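Local structure of KLLA0E08119p (Kluyveromyces lactis, 3VA7) at residues A[729-734]-A[756-761]; A[762-767]-A[844-849]; A[701-706]-A[742-747]. The protein probably carboxylates urea to urea-1-carboxylate with biotin, ATP and hydrogencarbonate, this chain being the carboxylase part of a longer two-activity enzyme. One frame throughout, in Å; residues are numbered along the deposited sequence.

Interaction 1: residues A[729-734]-A[756-761]; sequences YVYSLG and FVCQAV. With BTI (5-(hexahydro-2-oxo-1H-thieno[3,4-D]imidazol-6-yl)pentanal), chain B.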
loop_
_atom_site.group_PDB
_atom_site.type_symbol
_atom_site.label_atom_id
_atom_site.label_comp_id
_atom_site.label_asym_id
_atom_site.label_seq_id
_atom_site.Cartn_x
_atom_site.Cartn_y
_atom_site.Cartn_z
ATOM N N TYR A 729 -21.048 9.117 13.524
ATOM C CA TYR A 729 -21.017 10.461 12.923
ATOM C C TYR A 729 -19.553 10.673 12.681
ATOM O O TYR A 729 -18.741 9.939 13.246
ATOM C CB TYR A 729 -21.589 11.560 13.881
ATOM C CG TYR A 729 -20.729 11.741 15.107
ATOM C CD1 TYR A 729 -20.927 10.966 16.221
ATOM C CD2 TYR A 729 -19.676 12.643 15.111
ATOM C CE1 TYR A 729 -20.123 11.100 17.350
ATOM C CE2 TYR A 729 -18.876 12.810 16.218
ATOM C CZ TYR A 729 -19.077 12.015 17.346
ATOM O OH TYR A 729 -18.239 12.137 18.458
ATOM N N VAL A 730 -19.201 11.655 11.865
ATOM C CA VAL A 730 -17.815 11.798 11.391
ATOM C C VAL A 730 -17.088 12.754 12.288
ATOM O O VAL A 730 -17.648 13.761 12.750
ATOM C CB VAL A 730 -17.711 12.225 9.955
ATOM C CG1 VAL A 730 -16.250 12.209 9.498
ATOM C CG2 VAL A 730 -18.570 11.274 9.067
ATOM N N TYR A 731 -15.869 12.407 12.613
ATOM C CA TYR A 731 -15.177 13.112 13.654
ATOM C C TYR A 731 -14.347 14.191 13.009
ATOM O O TYR A 731 -14.032 14.132 11.814
ATOM C CB TYR A 731 -14.167 12.196 14.332
ATOM C CG TYR A 731 -14.693 11.066 15.128
ATOM C CD1 TYR A 731 -15.965 11.086 15.674
ATOM C CD2 TYR A 731 -13.872 9.973 15.401
ATOM C CE1 TYR A 731 -16.438 9.984 16.475
ATOM C CE2 TYR A 731 -14.300 8.905 16.171
ATOM C CZ TYR A 731 -15.562 8.899 16.721
ATOM O OH TYR A 731 -15.939 7.813 17.513
ATOM N N SER A 732 -13.875 15.096 13.840
ATOM C CA SER A 732 -12.952 16.129 13.373
ATOM C C SER A 732 -11.507 15.774 13.654
ATOM O O SER A 732 -11.186 15.295 14.738
ATOM C CB SER A 732 -13.275 17.437 14.105
ATOM O OG SER A 732 -14.548 17.917 13.700
ATOM N N LEU A 733 -10.630 16.024 12.693
ATOM C CA LEU A 733 -9.209 16.054 12.999
ATOM C C LEU A 733 -8.984 16.853 14.296
ATOM O O LEU A 733 -9.449 18.027 14.456
ATOM C CB LEU A 733 -8.470 16.689 11.867
ATOM C CG LEU A 733 -7.675 15.809 10.927
ATOM C CD1 LEU A 733 -7.617 14.301 11.323
ATOM C CD2 LEU A 733 -8.157 16.027 9.467
ATOM N N GLY A 734 -8.345 16.190 15.258
ATOM C CA GLY A 734 -7.983 16.826 16.483
ATOM C C GLY A 734 -9.004 16.540 17.561
ATOM O O GLY A 734 -8.810 16.949 18.717
ATOM N N PHE A 756 -18.442 7.065 19.042
ATOM C CA PHE A 756 -18.410 7.684 20.392
ATOM C C PHE A 756 -18.439 9.208 20.387
ATOM O O PHE A 756 -18.032 9.832 19.426
ATOM C CB PHE A 756 -17.116 7.345 21.152
ATOM C CG PHE A 756 -16.751 5.888 21.168
ATOM C CD1 PHE A 756 -15.864 5.362 20.208
ATOM C CD2 PHE A 756 -17.252 5.035 22.162
ATOM C CE1 PHE A 756 -15.508 4.003 20.230
ATOM C CE2 PHE A 756 -16.893 3.674 22.183
ATOM C CZ PHE A 756 -16.000 3.162 21.224
ATOM N N VAL A 757 -18.839 9.821 21.505
ATOM C CA VAL A 757 -18.886 11.282 21.594
ATOM C C VAL A 757 -17.468 11.856 21.664
ATOM O O VAL A 757 -16.556 11.199 22.142
ATOM C CB VAL A 757 -19.704 11.730 22.797
ATOM C CG1 VAL A 757 -21.151 11.336 22.640
ATOM C CG2 VAL A 757 -19.170 11.131 24.069
ATOM N N CYS A 758 -17.291 13.068 21.139
ATOM C CA CYS A 758 -16.027 13.833 21.187
ATOM C C CYS A 758 -16.286 15.084 22.025
ATOM O O CYS A 758 -17.311 15.787 21.823
ATOM C CB CYS A 758 -15.607 14.268 19.796
ATOM S SG CYS A 758 -15.014 12.937 18.691
ATOM N N GLN A 759 -15.374 15.420 22.921
ATOM C CA GLN A 759 -15.629 16.467 23.887
ATOM C C GLN A 759 -15.270 17.821 23.301
ATOM O O GLN A 759 -16.055 18.768 23.383
ATOM C CB GLN A 759 -14.880 16.148 25.199
ATOM C CG GLN A 759 -14.526 17.309 26.084
ATOM C CD GLN A 759 -15.706 17.914 26.828
ATOM O OE1 GLN A 759 -16.605 17.216 27.290
ATOM N NE2 GLN A 759 -15.700 19.219 26.953
ATOM N N ALA A 760 -14.094 17.910 22.696
ATOM C CA ALA A 760 -13.489 19.164 22.247
ATOM C C ALA A 760 -12.598 18.766 21.071
ATOM O O ALA A 760 -12.427 17.554 20.848
ATOM C CB ALA A 760 -12.658 19.777 23.350
ATOM N N VAL A 761 -12.044 19.750 20.337
ATOM C CA VAL A 761 -11.147 19.487 19.223
ATOM C C VAL A 761 -9.947 20.451 19.225
ATOM O O VAL A 761 -10.102 21.687 19.163
ATOM C CB VAL A 761 -11.860 19.653 17.851
ATOM C CG1 VAL A 761 -10.883 19.331 16.726
ATOM C CG2 VAL A 761 -13.200 18.805 17.767
HETATM C C11 BTI B . -5.379 4.611 19.072
HETATM O O11 BTI B . -5.789 3.545 19.626
HETATM C C10 BTI B . -6.290 5.644 18.342
HETATM C C9 BTI B . -7.735 5.151 18.302
HETATM C C8 BTI B . -8.782 6.182 17.905
HETATM C C7 BTI B . -10.225 5.849 18.336
HETATM C C2 BTI B . -10.698 4.453 17.986
HETATM S S1 BTI B . -10.656 4.126 16.249
HETATM C C6 BTI B . -11.876 2.863 16.327
HETATM C C5 BTI B . -12.745 3.123 17.539
HETATM N N3 BTI B . -13.894 3.766 16.957
HETATM C C3 BTI B . -13.942 5.031 17.283
HETATM O O3 BTI B . -14.921 5.836 16.925
HETATM N N2 BTI B . -12.928 5.387 18.045
HETATM C C4 BTI B . -12.135 4.222 18.419
#
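Tyr729 and Tyr731 meet the backbone of Phe756 from the 729-734 side, one phenol donating and the other accepting. Tyr729 OH gives its proton to Phe756 O at 2.5 Å, lying in the carbonyl plane on a lone pair. The ring reaches that point because its CG sits between the backbone N and the carbonyl carbon (chi1 66°), which swings it out of the strand toward 756-761. Phe756 N in turn donates to Tyr731 OH at 3.0 Å, although the modelled place of that hydroxyl is doubtful because it crowds the biotin ureido oxygen.

Cys758 touches both tyrosines. Its SG stands over one face of the Tyr731 ring, 4.0 Å from the centroid and 25° off the normal, displaced toward the rim where CD1 is nearest: a sulfur-aromatic contact. The same sulfur lies near the Tyr729 hydroxyl. Tyr729 CE1 approaches the Tyr731 ring at its edge, in plane, so face and edge are both lined. The Phe756 ring turns an edge to the ligand, with CD1 3.4 Å from BTI O3.

Farther along, Val761 CG2 rests 3.9 Å from Ser732 CB, while Ser732 OG is held by Ala843 O. Gly734 O accepts a CA-H...O contact from Val761 CA at 3.5 Å.

Tyr731 and Phe756 both belong to the observed biotin pocket of the carboxyltransferase domain. The Phe756 edge at O3 and the hydrogen bonds from BTI to Asn737 and Gly755 mark this contact as part of its wall, with urea bound close to Phe756.

Interaction 2: residues A[762-767]-A[844-849]; sequences VAEAEL and GDRYIL. With NA (sodium ion), chain K.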
loop_
_atom_site.group_PDB
_atom_site.type_symbol
_atom_site.label_atom_id
_atom_site.label_comp_id
_atom_site.label_asym_id
_atom_site.label_seq_id
_atom_site.Cartn_x
_atom_site.Cartn_y
_atom_site.Cartn_z
ATOM N N VAL A 762 -8.749 19.870 19.277
ATOM C CA VAL A 762 -7.526 20.584 19.230
ATOM C C VAL A 762 -7.573 21.492 17.999
ATOM O O VAL A 762 -8.064 21.059 16.895
ATOM C CB VAL A 762 -6.347 19.593 19.154
ATOM C CG1 VAL A 762 -5.041 20.343 18.930
ATOM C CG2 VAL A 762 -6.298 18.717 20.420
ATOM N N ALA A 763 -7.083 22.741 18.154
ATOM C CA ALA A 763 -7.236 23.687 17.058
ATOM C C ALA A 763 -6.285 23.295 15.977
ATOM O O ALA A 763 -5.233 22.823 16.257
ATOM C CB ALA A 763 -7.015 25.131 17.494
ATOM N N GLU A 764 -6.663 23.480 14.734
ATOM C CA GLU A 764 -5.815 23.047 13.656
ATOM C C GLU A 764 -4.348 23.302 13.987
ATOM O O GLU A 764 -3.503 22.402 13.848
ATOM C CB GLU A 764 -6.185 23.799 12.390
ATOM C CG GLU A 764 -5.409 23.367 11.158
ATOM C CD GLU A 764 -5.957 24.004 9.899
ATOM O OE1 GLU A 764 -5.293 23.889 8.857
ATOM O OE2 GLU A 764 -7.050 24.652 9.965
ATOM N N ALA A 765 -4.084 24.532 14.434
ATOM C CA ALA A 765 -2.753 25.111 14.534
ATOM C C ALA A 765 -2.126 24.692 15.836
ATOM O O ALA A 765 -0.937 24.974 16.064
ATOM C CB ALA A 765 -2.860 26.634 14.503
ATOM N N GLU A 766 -2.931 24.083 16.701
ATOM C CA GLU A 766 -2.420 23.463 17.914
ATOM C C GLU A 766 -2.051 21.962 17.780
ATOM O O GLU A 766 -1.338 21.416 18.632
ATOM C CB GLU A 766 -3.364 23.701 19.094
ATOM C CG GLU A 766 -3.497 25.158 19.403
ATOM C CD GLU A 766 -2.456 25.594 20.397
ATOM O OE1 GLU A 766 -2.550 25.109 21.543
ATOM O OE2 GLU A 766 -1.558 26.378 20.042
ATOM N N LEU A 767 -2.515 21.315 16.713
ATOM C CA LEU A 767 -2.245 19.877 16.490
ATOM C C LEU A 767 -0.758 19.516 16.493
ATOM O O LEU A 767 -0.421 18.431 16.926
ATOM C CB LEU A 767 -2.923 19.370 15.204
ATOM C CG LEU A 767 -4.243 18.686 15.532
ATOM C CD1 LEU A 767 -4.981 18.258 14.260
ATOM C CD2 LEU A 767 -3.962 17.468 16.398
ATOM N N GLY A 844 -14.407 21.865 15.984
ATOM C CA GLY A 844 -13.104 22.252 15.508
ATOM C C GLY A 844 -13.115 23.562 14.754
ATOM O O GLY A 844 -14.100 23.989 14.206
ATOM N N ASP A 845 -11.997 24.229 14.825
ATOM C CA ASP A 845 -11.569 25.321 13.966
ATOM C C ASP A 845 -12.135 25.221 12.471
ATOM O O ASP A 845 -12.295 26.221 11.778
ATOM C CB ASP A 845 -10.017 25.138 14.063
ATOM C CG ASP A 845 -9.268 26.222 13.443
ATOM O OD1 ASP A 845 -8.693 27.002 14.181
ATOM O OD2 ASP A 845 -9.181 26.342 12.191
ATOM N N ARG A 846 -12.374 23.995 11.977
ATOM C CA ARG A 846 -12.573 23.724 10.532
ATOM C C ARG A 846 -13.933 23.110 10.159
ATOM O O ARG A 846 -14.170 22.781 8.985
ATOM C CB ARG A 846 -11.510 22.747 9.994
ATOM C CG ARG A 846 -10.190 23.371 9.582
ATOM C CD ARG A 846 -9.150 22.356 9.270
ATOM N NE ARG A 846 -8.731 21.677 10.495
ATOM C CZ ARG A 846 -7.800 20.716 10.542
ATOM N NH1 ARG A 846 -7.176 20.324 9.427
ATOM N NH2 ARG A 846 -7.456 20.201 11.713
ATOM N N TYR A 847 -14.829 22.935 11.124
ATOM C CA TYR A 847 -16.038 22.235 10.776
ATOM C C TYR A 847 -17.147 22.537 11.710
ATOM O O TYR A 847 -16.924 22.829 12.906
ATOM C CB TYR A 847 -15.894 20.729 10.989
ATOM C CG TYR A 847 -14.614 20.023 10.672
ATOM C CD1 TYR A 847 -13.458 20.152 11.502
ATOM C CD2 TYR A 847 -14.588 19.155 9.592
ATOM C CE1 TYR A 847 -12.320 19.464 11.219
ATOM C CE2 TYR A 847 -13.463 18.425 9.304
ATOM C CZ TYR A 847 -12.345 18.560 10.116
ATOM O OH TYR A 847 -11.286 17.802 9.734
ATOM N N ILE A 848 -18.341 22.339 11.162
ATOM C CA ILE A 848 -19.577 22.412 11.905
ATOM C C ILE A 848 -20.231 21.050 11.719
ATOM O O ILE A 848 -20.347 20.559 10.604
ATOM C CB ILE A 848 -20.524 23.535 11.327
ATOM C CG1 ILE A 848 -19.926 24.968 11.536
ATOM C CG2 ILE A 848 -21.913 23.422 11.873
ATOM C CD1 ILE A 848 -20.965 26.183 11.228
ATOM N N LEU A 849 -20.625 20.426 12.817
ATOM C CA LEU A 849 -21.345 19.190 12.751
ATOM C C LEU A 849 -22.864 19.447 12.745
ATOM O O LEU A 849 -23.373 20.082 13.675
ATOM C CB LEU A 849 -20.925 18.350 13.958
ATOM C CG LEU A 849 -21.542 16.939 14.098
ATOM C CD1 LEU A 849 -21.038 15.994 13.025
ATOM C CD2 LEU A 849 -21.294 16.346 15.506
HETATM NA NA NA K . -8.311 27.010 10.457
HETATM O O HOH W 1 -8.731 20.609 14.071
HETATM O O HOH W 2 -6.281 26.520 14.513
HETATM O O HOH W 3 -7.583 26.367 7.685
#
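Ala763 and Asp845 bring the two backbones together, CA to CA 5.6 Å, where a type I beta turn from Gly844 to Tyr847 faces the loop after strand 756-762. The result is a sodium site shared by two carboxylates, completed by Arg790 and a water. Asp845 OD2 binds the sodium at 2.0 Å and Glu764 OE2 at 2.7 Å. Glu764 can span the gap because its CG is anti to the backbone N (chi1 -177°) and the chain beyond is extended.

Arg846 crosses that chain at about a right angle. Its bend at chi3 (-70°) lays one face of the guanidinium against Glu764, whose CG sits over its centre, 3.6 Å from CZ. Carboxylate and guanidinium planes stack 15° apart. Glu764 OE1 lies well out of the guanidinium plane, 4.1 Å from Arg846 NH1: opposite charges near each other, beyond a salt bridge. A serine in place of Arg846 would probably uncover Glu764 CG, remove the guanidinium charge stacked on the carboxylate and leave water 1 without its NH2 donor.

Two waters tie the segments together. Water 1 accepts from Arg846 NH2 and donates to Val762 O; water 2 accepts from Ala765 N and donates to Asp845 OD1 at 2.5 Å.

Interaction 3: residues A[701-706]-A[742-747]; sequences GVRLIG and EPVIIT. With BTI (5-(hexahydro-2-oxo-1H-thieno[3,4-D]imidazol-6-yl)pentanal), chain B.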
loop_
_atom_site.group_PDB
_atom_site.type_symbol
_atom_site.label_atom_id
_atom_site.label_comp_id
_atom_site.label_asym_id
_atom_site.label_seq_id
_atom_site.Cartn_x
_atom_site.Cartn_y
_atom_site.Cartn_z
ATOM N N GLY A 701 -3.662 8.177 16.741
ATOM C CA GLY A 701 -4.219 8.936 17.831
ATOM C C GLY A 701 -3.418 8.772 19.100
ATOM O O GLY A 701 -2.721 7.791 19.277
ATOM N N VAL A 702 -3.538 9.744 19.993
ATOM C CA VAL A 702 -2.721 9.836 21.166
ATOM C C VAL A 702 -3.605 9.618 22.352
ATOM O O VAL A 702 -4.477 10.398 22.625
ATOM C CB VAL A 702 -1.955 11.183 21.186
ATOM C CG1 VAL A 702 -1.347 11.478 22.560
ATOM C CG2 VAL A 702 -0.859 11.153 20.064
ATOM N N ARG A 703 -3.402 8.500 23.027
ATOM C CA ARG A 703 -4.273 8.097 24.136
ATOM C C ARG A 703 -3.933 8.842 25.486
ATOM O O ARG A 703 -2.772 9.186 25.767
ATOM C CB ARG A 703 -4.234 6.569 24.230
ATOM C CG ARG A 703 -4.998 5.948 25.374
ATOM C CD ARG A 703 -6.506 6.081 25.191
ATOM N NE ARG A 703 -7.017 5.170 24.170
ATOM C CZ ARG A 703 -8.307 5.005 23.912
ATOM N NH1 ARG A 703 -9.220 5.726 24.558
ATOM N NH2 ARG A 703 -8.691 4.147 22.989
ATOM N N LEU A 704 -4.950 9.119 26.296
ATOM C CA LEU A 704 -4.749 9.989 27.480
ATOM C C LEU A 704 -5.177 9.281 28.749
ATOM O O LEU A 704 -6.125 8.483 28.730
ATOM C CB LEU A 704 -5.536 11.309 27.349
ATOM C CG LEU A 704 -5.192 12.197 26.131
ATOM C CD1 LEU A 704 -6.081 13.393 26.048
ATOM C CD2 LEU A 704 -3.734 12.642 26.089
ATOM N N ILE A 705 -4.477 9.552 29.846
ATOM C CA ILE A 705 -4.887 9.047 31.138
ATOM C C ILE A 705 -5.311 10.258 31.977
ATOM O O ILE A 705 -4.555 11.228 32.103
ATOM C CB ILE A 705 -3.724 8.283 31.863
ATOM C CG1 ILE A 705 -3.147 7.155 30.964
ATOM C CG2 ILE A 705 -4.245 7.674 33.181
ATOM C CD1 ILE A 705 -1.625 6.854 31.126
ATOM N N GLY A 706 -6.510 10.197 32.544
ATOM C CA GLY A 706 -6.944 11.192 33.500
ATOM C C GLY A 706 -8.310 10.898 34.076
ATOM O O GLY A 706 -8.742 9.739 34.158
ATOM N N GLU A 742 -12.296 6.449 28.456
ATOM C CA GLU A 742 -10.977 6.990 28.261
ATOM C C GLU A 742 -10.946 7.671 26.900
ATOM O O GLU A 742 -11.551 7.150 25.953
ATOM C CB GLU A 742 -9.979 5.870 28.243
ATOM C CG GLU A 742 -9.745 5.231 29.598
ATOM C CD GLU A 742 -9.135 3.852 29.461
ATOM O OE1 GLU A 742 -7.967 3.755 29.069
ATOM O OE2 GLU A 742 -9.849 2.859 29.695
ATOM N N PRO A 743 -10.254 8.838 26.803
ATOM C CA PRO A 743 -10.207 9.646 25.591
ATOM C C PRO A 743 -8.921 9.508 24.834
ATOM O O PRO A 743 -7.928 9.089 25.374
ATOM C CB PRO A 743 -10.316 11.079 26.116
ATOM C CG PRO A 743 -9.542 11.017 27.464
ATOM C CD PRO A 743 -9.576 9.524 27.933
ATOM N N VAL A 744 -8.947 9.904 23.574
ATOM C CA VAL A 744 -7.788 9.791 22.737
ATOM C C VAL A 744 -7.879 10.905 21.728
ATOM O O VAL A 744 -8.989 11.230 21.233
ATOM C CB VAL A 744 -7.740 8.421 22.048
ATOM C CG1 VAL A 744 -9.134 8.016 21.489
ATOM C CG2 VAL A 744 -6.680 8.393 20.988
ATOM N N ILE A 745 -6.741 11.516 21.429
ATOM C CA ILE A 745 -6.754 12.543 20.444
ATOM C C ILE A 745 -6.580 11.990 19.031
ATOM O O ILE A 745 -5.530 11.456 18.710
ATOM C CB ILE A 745 -5.673 13.599 20.687
ATOM C CG1 ILE A 745 -5.753 14.130 22.136
ATOM C CG2 ILE A 745 -5.819 14.752 19.634
ATOM C CD1 ILE A 745 -4.496 14.846 22.501
ATOM N N ILE A 746 -7.597 12.217 18.189
ATOM C CA ILE A 746 -7.620 11.835 16.768
ATOM C C ILE A 746 -6.576 12.614 15.943
ATOM O O ILE A 746 -6.702 13.811 15.745
ATOM C CB ILE A 746 -9.089 12.004 16.143
ATOM C CG1 ILE A 746 -10.181 11.386 17.032
ATOM C CG2 ILE A 746 -9.193 11.398 14.763
ATOM C CD1 ILE A 746 -9.898 9.984 17.329
ATOM N N THR A 747 -5.564 11.948 15.424
ATOM C CA THR A 747 -4.525 12.678 14.713
ATOM C C THR A 747 -4.503 12.338 13.211
ATOM O O THR A 747 -5.418 11.708 12.710
ATOM C CB THR A 747 -3.178 12.362 15.364
ATOM O OG1 THR A 747 -3.005 10.898 15.403
ATOM C CG2 THR A 747 -3.105 13.027 16.817
HETATM C C11 BTI B . -5.379 4.611 19.072
HETATM O O11 BTI B . -5.789 3.545 19.626
HETATM C C10 BTI B . -6.290 5.644 18.342
HETATM C C9 BTI B . -7.735 5.151 18.302
HETATM C C8 BTI B . -8.782 6.182 17.905
HETATM C C7 BTI B . -10.225 5.849 18.336
HETATM C C2 BTI B . -10.698 4.453 17.986
HETATM S S1 BTI B . -10.656 4.126 16.249
HETATM C C6 BTI B . -11.876 2.863 16.327
HETATM C C5 BTI B . -12.745 3.123 17.539
HETATM N N3 BTI B . -13.894 3.766 16.957
HETATM C C3 BTI B . -13.942 5.031 17.283
HETATM O O3 BTI B . -14.921 5.836 16.925
HETATM N N2 BTI B . -12.928 5.387 18.045
HETATM C C4 BTI B . -12.135 4.222 18.419
#
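Two successive bends in Arg703, at chi2 (70°) and chi3 (74°), fold its chain back over Val744 after CG has left anti to the backbone N. The guanidinium then presents one face to Val744, whose CB lies 3.9 Å from CZ and is offset toward the rim. Val744 CG1 comes within 3.8 Å of Arg703 NH1, and the two side chains cross obliquely. The rim carries the polar contacts: NH1 is hydrogen-bonded to Thr739 OG1, and Glu742 O lies at the edge near the plane.

Because Val744 CG2 is anti to its own N, that methyl turns away from the guanidinium toward the ligand and stops 3.8 Å from BTI C10. Gly701 CA faces the same carbon at 3.9 Å. The backbone angles of Gly701 alone disfavour any side chain, since a CB would jam against the preceding carbonyl O; it would also come tight against Val744 CG2 and Ile745 O.

The backbones run antiparallel, with strand directions 153° apart. Val702 and Ile745 form a hydrogen-bonded pair: Val702 N donates to Ile745 O at 2.9 Å, and Ile745 N to Val702 O at 2.8 Å. Beyond it Leu704 N reaches Pro743 O at 3.1 Å. Leu704 CD1 packs 4.0 Å from Ile745 CG1, and Phe781 of strand 778-783 touches both residues.

This strand pair thus carries Val702, Leu704 and Ile745 on one face, and sets Gly701 and Val744 beside BTI C10 on the other. Lys1202, of the biotin-requiring domain, makes a weak bond to Gly701 O, as expected where the carboxyltransferase domain receives a biotinyl-lysine arm.

How the interactions relate
Along the chain the segments of interactions 3 and 1 alternate (701-706, 729-734, 742-747, 756-761), and 762-767 of interaction 2 follows directly, its partner 844-849 coming much later. The centre of interaction 1 lies about 10 Å from that of interaction 2. It lies about 11 Å from that of interaction 3. The centres of interactions 2 and 3 are about 16 Å apart, so interaction 1 sits in the middle. Strands 701-705, 742-746 and 756-762 belong to one mixed sheet. Gly734 joins all three contacts through probable hydrogen bonds, its N 2.9 Å from Ile746 O and its O 3.0 Å from Val762 N. Interactions 1 and 3 both touch biotin, whereas interaction 2 links the A/B and C/D carboxyltransferase ranges at a sodium ion.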